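Local coordinates for protein thiosulfate sulfurtransferase YnjE (Escherichia coli, PDB 2WLR) that transfers sulfur from thiosulfate to cyanide, giving thiocyanate and sulfite, as a periplasmic monomer with repeated rhodanese domains, at residues Q14-R26 and H71-N84. Sequence-based numbering, arbitrary orientation.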
# COMPACT_ATOMS: atom_id res chain seq x y z
N GLN A 14 11.71 -28.36 -11.44
CA GLN A 14 10.77 -29.10 -12.27
C GLN A 14 9.63 -28.22 -12.75
O GLN A 14 9.25 -28.24 -13.93
CB GLN A 14 10.22 -30.30 -11.52
CG GLN A 14 11.24 -31.39 -11.33
CD GLN A 14 10.68 -32.53 -10.50
OE1 GLN A 14 10.10 -32.33 -9.44
NE2 GLN A 14 10.85 -33.77 -10.99
N LEU A 15 9.09 -27.44 -11.83
CA LEU A 15 8.04 -26.52 -12.18
C LEU A 15 8.45 -25.56 -13.28
O LEU A 15 7.69 -25.30 -14.22
CB LEU A 15 7.61 -25.77 -10.92
CG LEU A 15 6.40 -24.85 -11.06
CD1 LEU A 15 5.10 -25.61 -11.29
CD2 LEU A 15 6.27 -23.98 -9.81
N GLN A 16 9.66 -25.00 -13.18
CA GLN A 16 10.17 -24.07 -14.17
C GLN A 16 10.37 -24.74 -15.53
O GLN A 16 10.06 -24.15 -16.57
CB GLN A 16 11.49 -23.44 -13.70
CG GLN A 16 11.29 -22.41 -12.57
CD GLN A 16 12.60 -22.03 -11.88
OE1 GLN A 16 13.64 -22.65 -12.13
NE2 GLN A 16 12.56 -21.00 -11.02
N GLN A 17 10.90 -25.95 -15.51
CA GLN A 17 11.20 -26.67 -16.76
C GLN A 17 9.91 -27.12 -17.46
O GLN A 17 9.91 -27.38 -18.66
CB GLN A 17 12.17 -27.84 -16.51
CG GLN A 17 13.60 -27.38 -16.07
CD GLN A 17 14.30 -26.51 -17.09
OE1 GLN A 17 14.34 -26.83 -18.27
NE2 GLN A 17 14.86 -25.37 -16.64
N GLN A 18 8.80 -27.11 -16.73
CA GLN A 18 7.48 -27.46 -17.23
C GLN A 18 6.57 -26.25 -17.42
O GLN A 18 5.38 -26.40 -17.69
CB GLN A 18 6.82 -28.48 -16.29
CG GLN A 18 7.60 -29.78 -16.24
CD GLN A 18 7.11 -30.80 -15.22
OE1 GLN A 18 5.91 -31.05 -15.08
NE2 GLN A 18 8.07 -31.45 -14.56
N ASN A 19 7.15 -25.05 -17.32
CA ASN A 19 6.43 -23.80 -17.56
C ASN A 19 5.21 -23.65 -16.66
O ASN A 19 4.14 -23.22 -17.09
CB ASN A 19 6.07 -23.68 -19.04
CG ASN A 19 5.67 -22.26 -19.45
OD1 ASN A 19 6.11 -21.29 -18.84
ND2 ASN A 19 4.83 -22.15 -20.48
N GLY A 20 5.40 -23.99 -15.40
CA GLY A 20 4.34 -23.92 -14.40
C GLY A 20 4.42 -22.65 -13.59
O GLY A 20 5.30 -21.82 -13.78
N LYS A 21 3.47 -22.51 -12.66
CA LYS A 21 3.40 -21.36 -11.78
C LYS A 21 3.26 -21.83 -10.32
O LYS A 21 2.55 -22.80 -10.04
CB LYS A 21 2.22 -20.46 -12.15
CG LYS A 21 2.43 -19.71 -13.47
CD LYS A 21 1.24 -18.86 -13.87
CE LYS A 21 1.44 -18.25 -15.25
NZ LYS A 21 1.39 -19.29 -16.32
N ALA A 22 3.98 -21.17 -9.43
CA ALA A 22 3.85 -21.43 -7.99
C ALA A 22 2.82 -20.47 -7.37
O ALA A 22 2.72 -19.31 -7.76
CB ALA A 22 5.23 -21.28 -7.31
N ILE A 23 2.09 -20.99 -6.38
CA ILE A 23 1.09 -20.18 -5.67
C ILE A 23 1.32 -20.32 -4.16
O ILE A 23 1.27 -21.40 -3.59
CB ILE A 23 -0.36 -20.59 -5.98
CG1 ILE A 23 -0.61 -20.49 -7.48
CG2 ILE A 23 -1.30 -19.74 -5.14
CD1 ILE A 23 -2.04 -20.87 -7.91
N ASP A 24 1.63 -19.18 -3.56
CA ASP A 24 1.90 -19.02 -2.13
C ASP A 24 0.55 -18.78 -1.47
O ASP A 24 -0.13 -17.78 -1.76
CB ASP A 24 2.83 -17.81 -1.99
CG ASP A 24 3.38 -17.62 -0.61
OD1 ASP A 24 2.73 -17.92 0.39
OD2 ASP A 24 4.54 -17.12 -0.51
N THR A 25 0.12 -19.71 -0.63
CA THR A 25 -1.18 -19.67 0.02
C THR A 25 -1.20 -18.99 1.39
O THR A 25 -2.23 -18.95 2.05
CB THR A 25 -1.77 -21.09 0.13
OG1 THR A 25 -1.03 -21.84 1.08
CG2 THR A 25 -1.81 -21.78 -1.26
N ARG A 26 -0.08 -18.39 1.77
CA ARG A 26 0.02 -17.70 3.04
C ARG A 26 -0.54 -16.27 2.94
O ARG A 26 -0.67 -15.75 1.87
CB ARG A 26 1.50 -17.58 3.41
CG ARG A 26 2.19 -18.90 3.62
CD ARG A 26 3.65 -18.75 3.94
NE ARG A 26 4.33 -18.13 2.82
CZ ARG A 26 5.59 -17.72 2.85
NH1 ARG A 26 6.33 -17.86 3.95
NH2 ARG A 26 6.12 -17.14 1.81
N HIS A 71 -3.82 -13.33 -14.03
CA HIS A 71 -2.48 -13.88 -13.80
C HIS A 71 -2.05 -14.92 -14.84
O HIS A 71 -1.07 -15.61 -14.64
CB HIS A 71 -2.40 -14.47 -12.39
CG HIS A 71 -2.63 -13.46 -11.31
ND1 HIS A 71 -1.63 -12.69 -10.77
CD2 HIS A 71 -3.77 -13.06 -10.72
CE1 HIS A 71 -2.15 -11.88 -9.87
NE2 HIS A 71 -3.45 -12.07 -9.83
N ASN A 72 -2.80 -15.02 -15.93
CA ASN A 72 -2.37 -15.88 -17.06
C ASN A 72 -2.11 -17.34 -16.65
O ASN A 72 -1.16 -18.01 -17.11
CB ASN A 72 -1.13 -15.27 -17.73
CG ASN A 72 -1.31 -13.80 -18.09
OD1 ASN A 72 -2.25 -13.43 -18.80
ND2 ASN A 72 -0.41 -12.95 -17.61
N LEU A 73 -3.01 -17.87 -15.84
CA LEU A 73 -2.95 -19.27 -15.48
C LEU A 73 -3.68 -20.09 -16.53
O LEU A 73 -4.90 -20.01 -16.66
CB LEU A 73 -3.58 -19.48 -14.10
CG LEU A 73 -2.66 -19.00 -12.97
CD1 LEU A 73 -3.46 -18.70 -11.72
CD2 LEU A 73 -1.60 -20.07 -12.67
N LYS A 74 -2.93 -20.88 -17.29
CA LYS A 74 -3.57 -21.66 -18.34
C LYS A 74 -4.24 -22.88 -17.72
O LYS A 74 -3.67 -23.51 -16.82
CB LYS A 74 -2.56 -22.05 -19.41
CG LYS A 74 -2.00 -20.83 -20.13
CD LYS A 74 -0.57 -20.53 -19.73
CE LYS A 74 0.42 -21.37 -20.52
NZ LYS A 74 0.46 -22.82 -20.12
N THR A 75 -5.44 -23.22 -18.21
CA THR A 75 -6.26 -24.31 -17.64
C THR A 75 -5.44 -25.52 -17.21
O THR A 75 -5.59 -26.01 -16.08
CB THR A 75 -7.35 -24.78 -18.66
OG1 THR A 75 -8.23 -23.69 -18.97
CG2 THR A 75 -8.16 -25.94 -18.11
N ASP A 76 -4.56 -25.99 -18.10
CA ASP A 76 -3.88 -27.26 -17.91
C ASP A 76 -2.40 -27.15 -17.58
O ASP A 76 -1.75 -28.16 -17.48
CB ASP A 76 -4.02 -28.15 -19.16
CG ASP A 76 -5.48 -28.44 -19.52
OD1 ASP A 76 -6.35 -28.42 -18.62
OD2 ASP A 76 -5.75 -28.70 -20.71
N ALA A 77 -1.89 -25.94 -17.39
CA ALA A 77 -0.48 -25.77 -17.00
C ALA A 77 -0.31 -26.16 -15.52
O ALA A 77 -1.22 -25.93 -14.74
CB ALA A 77 -0.05 -24.33 -17.22
N PRO A 78 0.84 -26.75 -15.15
CA PRO A 78 1.07 -27.08 -13.72
C PRO A 78 0.99 -25.85 -12.80
O PRO A 78 1.53 -24.80 -13.11
CB PRO A 78 2.49 -27.66 -13.69
CG PRO A 78 2.95 -27.76 -15.13
CD PRO A 78 2.01 -27.03 -16.00
N VAL A 79 0.28 -25.99 -11.69
CA VAL A 79 0.40 -25.03 -10.59
C VAL A 79 0.85 -25.78 -9.36
O VAL A 79 0.42 -26.90 -9.11
CB VAL A 79 -0.90 -24.18 -10.35
CG1 VAL A 79 -1.31 -23.53 -11.66
CG2 VAL A 79 -2.02 -25.00 -9.76
N ALA A 80 1.82 -25.22 -8.63
CA ALA A 80 2.36 -25.87 -7.44
C ALA A 80 2.13 -24.96 -6.25
O ALA A 80 2.60 -23.82 -6.23
CB ALA A 80 3.82 -26.15 -7.59
N LEU A 81 1.39 -25.46 -5.27
CA LEU A 81 0.99 -24.71 -4.08
C LEU A 81 1.97 -24.91 -2.96
O LEU A 81 2.59 -25.97 -2.82
CB LEU A 81 -0.38 -25.15 -3.60
CG LEU A 81 -1.51 -25.23 -4.62
CD1 LEU A 81 -2.83 -25.52 -3.94
CD2 LEU A 81 -1.61 -24.00 -5.45
N TYR A 82 2.11 -23.89 -2.13
CA TYR A 82 2.81 -24.05 -0.87
C TYR A 82 2.25 -23.21 0.24
O TYR A 82 1.41 -22.31 0.03
CB TYR A 82 4.32 -23.86 -1.05
CG TYR A 82 4.73 -22.44 -1.39
CD1 TYR A 82 4.82 -22.02 -2.71
CD2 TYR A 82 5.11 -21.56 -0.41
CE1 TYR A 82 5.22 -20.72 -3.03
CE2 TYR A 82 5.50 -20.27 -0.72
CZ TYR A 82 5.58 -19.85 -2.03
OH TYR A 82 5.98 -18.55 -2.27
N GLY A 83 2.67 -23.54 1.44
CA GLY A 83 2.15 -22.96 2.65
C GLY A 83 1.76 -24.02 3.65
O GLY A 83 2.21 -25.16 3.54
N ASN A 84 0.94 -23.65 4.62
CA ASN A 84 0.49 -24.68 5.55
C ASN A 84 -0.51 -25.63 4.92
O ASN A 84 -1.17 -25.30 3.93
CB ASN A 84 0.02 -24.12 6.87
CG ASN A 84 -1.25 -23.37 6.77
OD1 ASN A 84 -2.33 -23.96 6.53
ND2 ASN A 84 -1.19 -22.07 6.98
O HOH W 1 -0.34 -21.09 3.90
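Asp24 sets its CA over one face of the Tyr82 ring, 3.9 Å from the ring centroid and 17° off the ring normal, a CH-pi contact. With CG anti to the backbone N (chi1 -171°), its carboxylate reaches the phenol end, where Tyr82 OH makes a weak hydrogen bond to OD2 at 2.7 Å; the hydroxyl's stronger partner is the backbone N of Glu45. Arg26 grips the same carboxylate side-on, NE to OD1 at 2.9 Å and NH2 to the syn lone pair of OD2 at 2.8 Å, while its own backbone N takes the anti lone pair of OD1, closing an Asx turn. Replacing Asp24 with an alanine would probably leave the Arg26 guanidinium without its anionic mate and undo that turn. Next door, Tyr82 O accepts two donors, Thr25 N and, from above the carbonyl plane, Thr25 OG1 at 2.7 Å. The same two strands are joined by a parallel ladder running from Lys21 N–Pro78 O through to Thr25 N–Tyr82 O, the strand axes 4.6 Å apart and 25° from parallel. Ile23 CB meets Leu81 CD2 at 3.7 Å on one face; Leu15 packs over Ala80 on the other. Strand 49-50 pairs with the far edge of 21-24 and strand 103-105 flanks 79-82, making these two the central pair of the 2-1-3-4 parallel sheet in the first rhodanese domain, away from the active-site cysteine.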